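Local coordinates for alternansucrase (Leuconostoc mesenteroides, PDB 6HVG), which is a large glycoside hydrolase family 70 protein with a region of the TIM-barrel clan, choline-binding-type repeats and a bound calcium ion, at residues I855-S859 and N907-G911; K937-A943 and P962-D968. The contacts are given in a common frame with arbitrary orientation. Residues are numbered along the deposited sequence.

Overall arrangement
From the N terminus, the chain runs through helix 844-857 into the first segment of contact 1. It then makes strands 862-866 and 881-885 and returns at 907-911, where contact 1 closes this excursion. Contact 2 opens later, at 937-943, and closes a shorter excursion at 962-968, so the two loops lie in series and do not nest. Both contacts reach the same antiparallel sheet, in which strand 1003-1009 pairs with both 910-915 and 940-947. Contact 1 ties the end of the helix to this sheet; contact 2 joins two of its strands. Their centres are about 14 Å apart, and Tyr-857 OH lies 3.8 Å from Arg-942 NH2.

Contact 1: I855-S859 and N907-G911; sequences IKYVS and NQGIG
Segment 855-859 is helical at its start and extended at Val-858 and Ser-859. Segment 907-911 is a loop that enters strand 910-915. The contact is a helix-to-sheet junction: the last part of helix 844-857 meets the lead-in to a strand of the antiparallel beta domain that follows it, consistent with domain C of family 70 enzymes. The directions from CA of Lys-856 to CA of Ser-859 and from CA of Asn-907 to CA of Ile-910 are 69° apart. The closest CA atoms are those of Tyr-857 and Gln-908, 4.3 Å apart. Some 302 Å² is buried. One backbone hydrogen bond joins the segments, from Gly-909 N to Tyr-857 O at 2.8 Å. Gly-909 has phi 90° and psi 161°; a CB there would press on the carbonyl O of Gln-908.

Tyr-857 is an m rotamer, with chi2 -85°. It sets its ring edge against the loop, with CD1 3.4 Å from Asn-907 O. Beyond the segments the ring packs on Val-1008 and Pro-1009 of strand 1003-1009. Gln-908 takes chi1 m and chi2 t. Its CG lies 3.7 Å from Lys-856 O and its OE1 4.2 Å from Ser-859 CB. Gln-1016 NE2 bridges the segments by hydrogen bonds to Lys-856 O and Asn-907 O. The Lys-856 side chain leads away, and its NZ bonds to Asp-1014 O. On entering the strand, Ile-910 (chi1 t, chi2 t) points its CB toward segment 855-859. The apolar contact there is Val-858 CG2 to Ile-910 CG2, 4.2 Å.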
loop_
_atom_site.group_PDB
_atom_site.type_symbol
_atom_site.label_atom_id
_atom_site.label_comp_id
_atom_site.label_asym_id
_atom_site.label_seq_id
_atom_site.Cartn_x
_atom_site.Cartn_y
_atom_site.Cartn_z
ATOM N N ILE A 855 -30.450 -13.844 -20.845
ATOM C CA ILE A 855 -31.018 -15.183 -20.882
ATOM C C ILE A 855 -31.831 -15.407 -22.179
ATOM O O ILE A 855 -31.741 -16.464 -22.786
ATOM C CB ILE A 855 -31.947 -15.392 -19.666
ATOM C CG1 ILE A 855 -31.151 -15.311 -18.360
ATOM C CG2 ILE A 855 -32.722 -16.706 -19.802
ATOM C CD1 ILE A 855 -31.989 -15.280 -17.096
ATOM N N LYS A 856 -32.647 -14.418 -22.558
ATOM C CA LYS A 856 -33.550 -14.501 -23.713
ATOM C C LYS A 856 -32.856 -14.398 -25.068
ATOM O O LYS A 856 -33.212 -15.113 -26.011
ATOM C CB LYS A 856 -34.581 -13.368 -23.657
ATOM C CG LYS A 856 -35.808 -13.631 -22.806
ATOM C CD LYS A 856 -36.736 -12.421 -22.808
ATOM C CE LYS A 856 -38.202 -12.814 -22.785
ATOM N NZ LYS A 856 -38.576 -13.568 -21.562
ATOM N N TYR A 857 -31.907 -13.470 -25.190
ATOM C CA TYR A 857 -31.416 -13.098 -26.512
ATOM C C TYR A 857 -29.938 -13.364 -26.804
ATOM O O TYR A 857 -29.557 -13.480 -27.966
ATOM C CB TYR A 857 -31.684 -11.621 -26.771
ATOM C CG TYR A 857 -33.094 -11.159 -26.480
ATOM C CD1 TYR A 857 -34.098 -11.285 -27.434
ATOM C CD2 TYR A 857 -33.413 -10.580 -25.276
ATOM C CE1 TYR A 857 -35.377 -10.824 -27.184
ATOM C CE2 TYR A 857 -34.689 -10.140 -25.012
ATOM C CZ TYR A 857 -35.674 -10.250 -25.978
ATOM O OH TYR A 857 -36.951 -9.839 -25.714
ATOM N N VAL A 858 -29.090 -13.455 -25.781
ATOM C CA VAL A 858 -27.648 -13.459 -26.010
ATOM C C VAL A 858 -27.111 -14.831 -26.406
ATOM O O VAL A 858 -26.918 -15.701 -25.571
ATOM C CB VAL A 858 -26.898 -12.880 -24.816
ATOM C CG1 VAL A 858 -25.395 -13.001 -24.998
ATOM C CG2 VAL A 858 -27.288 -11.417 -24.644
ATOM N N SER A 859 -26.897 -15.013 -27.709
ATOM C CA SER A 859 -26.207 -16.195 -28.234
ATOM C C SER A 859 -25.683 -15.924 -29.630
ATOM O O SER A 859 -25.974 -14.874 -30.204
ATOM C CB SER A 859 -27.119 -17.420 -28.257
ATOM O OG SER A 859 -26.347 -18.606 -28.487
ATOM N N ASN A 907 -35.693 -14.953 -33.182
ATOM C CA ASN A 907 -36.106 -14.036 -32.125
ATOM C C ASN A 907 -35.042 -13.773 -31.072
ATOM O O ASN A 907 -35.330 -13.208 -30.017
ATOM C CB ASN A 907 -37.406 -14.540 -31.514
ATOM C CG ASN A 907 -38.516 -14.637 -32.547
ATOM O OD1 ASN A 907 -38.977 -15.735 -32.868
ATOM N ND2 ASN A 907 -38.913 -13.498 -33.112
ATOM N N GLN A 908 -33.814 -14.163 -31.380
ATOM C CA GLN A 908 -32.672 -13.991 -30.481
ATOM C C GLN A 908 -31.737 -12.916 -31.090
ATOM O O GLN A 908 -32.065 -12.323 -32.122
ATOM C CB GLN A 908 -31.942 -15.324 -30.299
ATOM C CG GLN A 908 -32.716 -16.332 -29.506
ATOM C CD GLN A 908 -32.023 -17.669 -29.375
ATOM O OE1 GLN A 908 -30.934 -17.883 -29.890
ATOM N NE2 GLN A 908 -32.655 -18.578 -28.642
ATOM N N GLY A 909 -30.598 -12.680 -30.447
ATOM C CA GLY A 909 -29.669 -11.657 -30.855
ATOM C C GLY A 909 -29.971 -10.333 -30.178
ATOM O O GLY A 909 -31.068 -10.121 -29.677
ATOM N N ILE A 910 -28.987 -9.439 -30.163
ATOM C CA ILE A 910 -29.103 -8.167 -29.470
ATOM C C ILE A 910 -28.188 -7.126 -30.124
ATOM O O ILE A 910 -27.192 -7.487 -30.748
ATOM C CB ILE A 910 -28.755 -8.349 -27.974
ATOM C CG1 ILE A 910 -29.105 -7.107 -27.161
ATOM C CG2 ILE A 910 -27.281 -8.657 -27.787
ATOM C CD1 ILE A 910 -29.143 -7.345 -25.650
ATOM N N GLY A 911 -28.549 -5.848 -29.999
ATOM C CA GLY A 911 -27.758 -4.755 -30.550
ATOM C C GLY A 911 -27.434 -3.744 -29.473
ATOM O O GLY A 911 -28.329 -3.277 -28.766
#

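Contact 2: K937-A943 and P962-D968; sequences KNQLYRA and PTLRTND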
loop_
_atom_site.group_PDB
_atom_site.type_symbol
_atom_site.label_atom_id
_atom_site.label_comp_id
_atom_site.label_asym_id
_atom_site.label_seq_id
_atom_site.Cartn_x
_atom_site.Cartn_y
_atom_site.Cartn_z
ATOM N N LYS A 937 -33.227 -10.106 -41.864
ATOM C CA LYS A 937 -33.702 -9.171 -42.876
ATOM C C LYS A 937 -35.132 -8.788 -42.565
ATOM O O LYS A 937 -35.939 -9.632 -42.162
ATOM C CB LYS A 937 -33.634 -9.766 -44.289
ATOM C CG LYS A 937 -32.289 -10.337 -44.687
ATOM C CD LYS A 937 -32.286 -10.864 -46.114
ATOM C CE LYS A 937 -30.889 -11.306 -46.529
ATOM N NZ LYS A 937 -30.893 -12.203 -47.706
ATOM N N ASN A 938 -35.426 -7.494 -42.733
ATOM C CA ASN A 938 -36.802 -6.949 -42.656
ATOM C C ASN A 938 -37.530 -7.129 -41.309
ATOM O O ASN A 938 -38.707 -6.852 -41.186
ATOM C CB ASN A 938 -37.628 -7.524 -43.802
ATOM C CG ASN A 938 -36.985 -7.245 -45.159
ATOM O OD1 ASN A 938 -36.644 -8.173 -45.897
ATOM N ND2 ASN A 938 -36.760 -5.969 -45.460
ATOM N N GLN A 939 -36.786 -7.526 -40.290
ATOM C CA GLN A 939 -37.340 -7.828 -38.984
ATOM C C GLN A 939 -37.599 -6.565 -38.152
ATOM O O GLN A 939 -36.888 -5.574 -38.271
ATOM C CB GLN A 939 -36.359 -8.724 -38.229
ATOM C CG GLN A 939 -36.887 -9.262 -36.919
ATOM C CD GLN A 939 -36.274 -10.595 -36.560
ATOM O OE1 GLN A 939 -35.372 -11.090 -37.240
ATOM N NE2 GLN A 939 -36.766 -11.186 -35.484
ATOM N N LEU A 940 -38.608 -6.625 -37.294
ATOM C CA LEU A 940 -38.914 -5.534 -36.385
ATOM C C LEU A 940 -38.139 -5.726 -35.111
ATOM O O LEU A 940 -38.139 -6.827 -34.530
ATOM C CB LEU A 940 -40.404 -5.485 -36.069
ATOM C CG LEU A 940 -40.910 -4.168 -35.479
ATOM C CD1 LEU A 940 -40.830 -3.054 -36.517
ATOM C CD2 LEU A 940 -42.339 -4.276 -34.976
ATOM N N TYR A 941 -37.471 -4.659 -34.684
ATOM C CA TYR A 941 -36.718 -4.647 -33.434
ATOM C C TYR A 941 -37.298 -3.576 -32.485
ATOM O O TYR A 941 -37.842 -2.579 -32.932
ATOM C CB TYR A 941 -35.234 -4.384 -33.713
ATOM C CG TYR A 941 -34.457 -5.608 -34.130
ATOM C CD1 TYR A 941 -34.570 -6.130 -35.407
ATOM C CD2 TYR A 941 -33.605 -6.247 -33.245
ATOM C CE1 TYR A 941 -33.872 -7.260 -35.777
ATOM C CE2 TYR A 941 -32.897 -7.374 -33.614
ATOM C CZ TYR A 941 -33.042 -7.876 -34.884
ATOM O OH TYR A 941 -32.339 -9.005 -35.223
ATOM N N ARG A 942 -37.199 -3.822 -31.179
ATOM C CA ARG A 942 -37.636 -2.863 -30.164
ATOM C C ARG A 942 -36.563 -2.610 -29.122
ATOM O O ARG A 942 -35.768 -3.488 -28.813
ATOM C CB ARG A 942 -38.908 -3.342 -29.461
ATOM C CG ARG A 942 -38.800 -4.619 -28.622
ATOM C CD ARG A 942 -38.437 -4.354 -27.176
ATOM N NE ARG A 942 -38.573 -5.551 -26.340
ATOM C CZ ARG A 942 -38.314 -5.580 -25.033
ATOM N NH1 ARG A 942 -37.851 -4.499 -24.402
ATOM N NH2 ARG A 942 -38.512 -6.687 -24.330
ATOM N N ALA A 943 -36.548 -1.397 -28.589
ATOM C CA ALA A 943 -35.563 -1.002 -27.594
ATOM C C ALA A 943 -35.760 -1.719 -26.271
ATOM O O ALA A 943 -36.871 -1.892 -25.827
ATOM C CB ALA A 943 -35.620 0.513 -27.387
ATOM N N PRO A 962 -40.571 1.463 -28.134
ATOM C CA PRO A 962 -40.534 1.873 -29.522
ATOM C C PRO A 962 -39.928 0.806 -30.377
ATOM O O PRO A 962 -38.955 0.189 -29.986
ATOM C CB PRO A 962 -39.605 3.084 -29.542
ATOM C CG PRO A 962 -38.994 3.180 -28.212
ATOM C CD PRO A 962 -39.733 2.303 -27.271
ATOM N N THR A 963 -40.508 0.583 -31.547
ATOM C CA THR A 963 -40.013 -0.401 -32.487
ATOM C C THR A 963 -39.284 0.308 -33.585
ATOM O O THR A 963 -39.481 1.473 -33.821
ATOM C CB THR A 963 -41.151 -1.219 -33.130
ATOM O OG1 THR A 963 -42.008 -0.336 -33.843
ATOM C CG2 THR A 963 -41.967 -1.960 -32.054
ATOM N N LEU A 964 -38.436 -0.431 -34.260
ATOM C CA LEU A 964 -37.761 0.040 -35.432
ATOM C C LEU A 964 -37.515 -1.207 -36.261
ATOM O O LEU A 964 -37.200 -2.279 -35.712
ATOM C CB LEU A 964 -36.455 0.720 -35.046
ATOM C CG LEU A 964 -35.618 1.237 -36.234
ATOM C CD1 LEU A 964 -36.435 1.962 -37.295
ATOM C CD2 LEU A 964 -34.509 2.147 -35.721
ATOM N N ARG A 965 -37.690 -1.098 -37.576
ATOM C CA ARG A 965 -37.576 -2.255 -38.455
ATOM C C ARG A 965 -36.280 -2.211 -39.258
ATOM O O ARG A 965 -35.894 -1.159 -39.757
ATOM C CB ARG A 965 -38.761 -2.340 -39.405
ATOM C CG ARG A 965 -38.829 -3.665 -40.143
ATOM C CD ARG A 965 -40.061 -3.733 -41.051
ATOM N NE ARG A 965 -41.256 -4.001 -40.255
ATOM C CZ ARG A 965 -41.621 -5.208 -39.794
ATOM N NH1 ARG A 965 -40.917 -6.303 -40.079
ATOM N NH2 ARG A 965 -42.718 -5.326 -39.041
ATOM N N THR A 966 -35.635 -3.369 -39.390
ATOM C CA THR A 966 -34.397 -3.513 -40.155
ATOM C C THR A 966 -34.708 -3.559 -41.651
ATOM O O THR A 966 -35.813 -3.937 -42.040
ATOM C CB THR A 966 -33.644 -4.798 -39.765
ATOM O OG1 THR A 966 -34.462 -5.929 -40.004
ATOM C CG2 THR A 966 -33.290 -4.809 -38.304
ATOM N N ASN A 967 -33.729 -3.202 -42.478
ATOM C CA ASN A 967 -33.901 -3.229 -43.931
ATOM C C ASN A 967 -33.658 -4.609 -44.566
ATOM O O ASN A 967 -33.610 -5.625 -43.869
ATOM C CB ASN A 967 -32.989 -2.174 -44.559
ATOM C CG ASN A 967 -31.528 -2.546 -44.473
ATOM O OD1 ASN A 967 -31.168 -3.719 -44.351
ATOM N ND2 ASN A 967 -30.671 -1.537 -44.529
ATOM N N ASP A 968 -33.535 -4.642 -45.893
ATOM C CA ASP A 968 -33.320 -5.891 -46.634
ATOM C C ASP A 968 -32.002 -6.545 -46.230
ATOM O O ASP A 968 -31.943 -7.758 -46.036
ATOM C CB ASP A 968 -33.318 -5.637 -48.146
ATOM C CG ASP A 968 -34.022 -6.731 -48.922
ATOM O OD1 ASP A 968 -33.927 -7.916 -48.536
ATOM O OD2 ASP A 968 -34.671 -6.389 -49.943
#
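Lys-937 lies along the far end of the partner, its CG 2.9 Å from Asp-968 O. Asn-938 has positive phi (61°). Its N donates to Asn-967 O at 2.8 Å, and its O accepts from Arg-965 NH1 at 2.5 Å. Gln-939 O accepts from Thr-966 N at 2.8 Å, while Gln-939 NE2 bonds outside to Lys-906 O. From Leu-940 the strands pair antiparallel, their axes at 146°, in a sheet where strand 1003-1009 flanks 940-947 on its other edge, consistent with domain C of family 70 enzymes. Leu-940 pairs with Arg-965 as a non-hydrogen-bonded pair; its CD1 is 3.6 Å from Arg-965 CB and its CD2 3.7 Å from Thr-963 CG2. Tyr-941 and Leu-964 form the hydrogen-bonded pair, Tyr-941 N to Leu-964 O and Leu-964 N to Tyr-941 O, both 2.6 Å. Tyr-941 CD1 is 3.4 Å from Thr-966 CG2. Arg-942 faces Thr-963, CA to CA 4.1 Å, and its guanidinium turns off to a salt bridge with Asp-958. Ala-943 N donates to Pro-962 O at 3.2 Å.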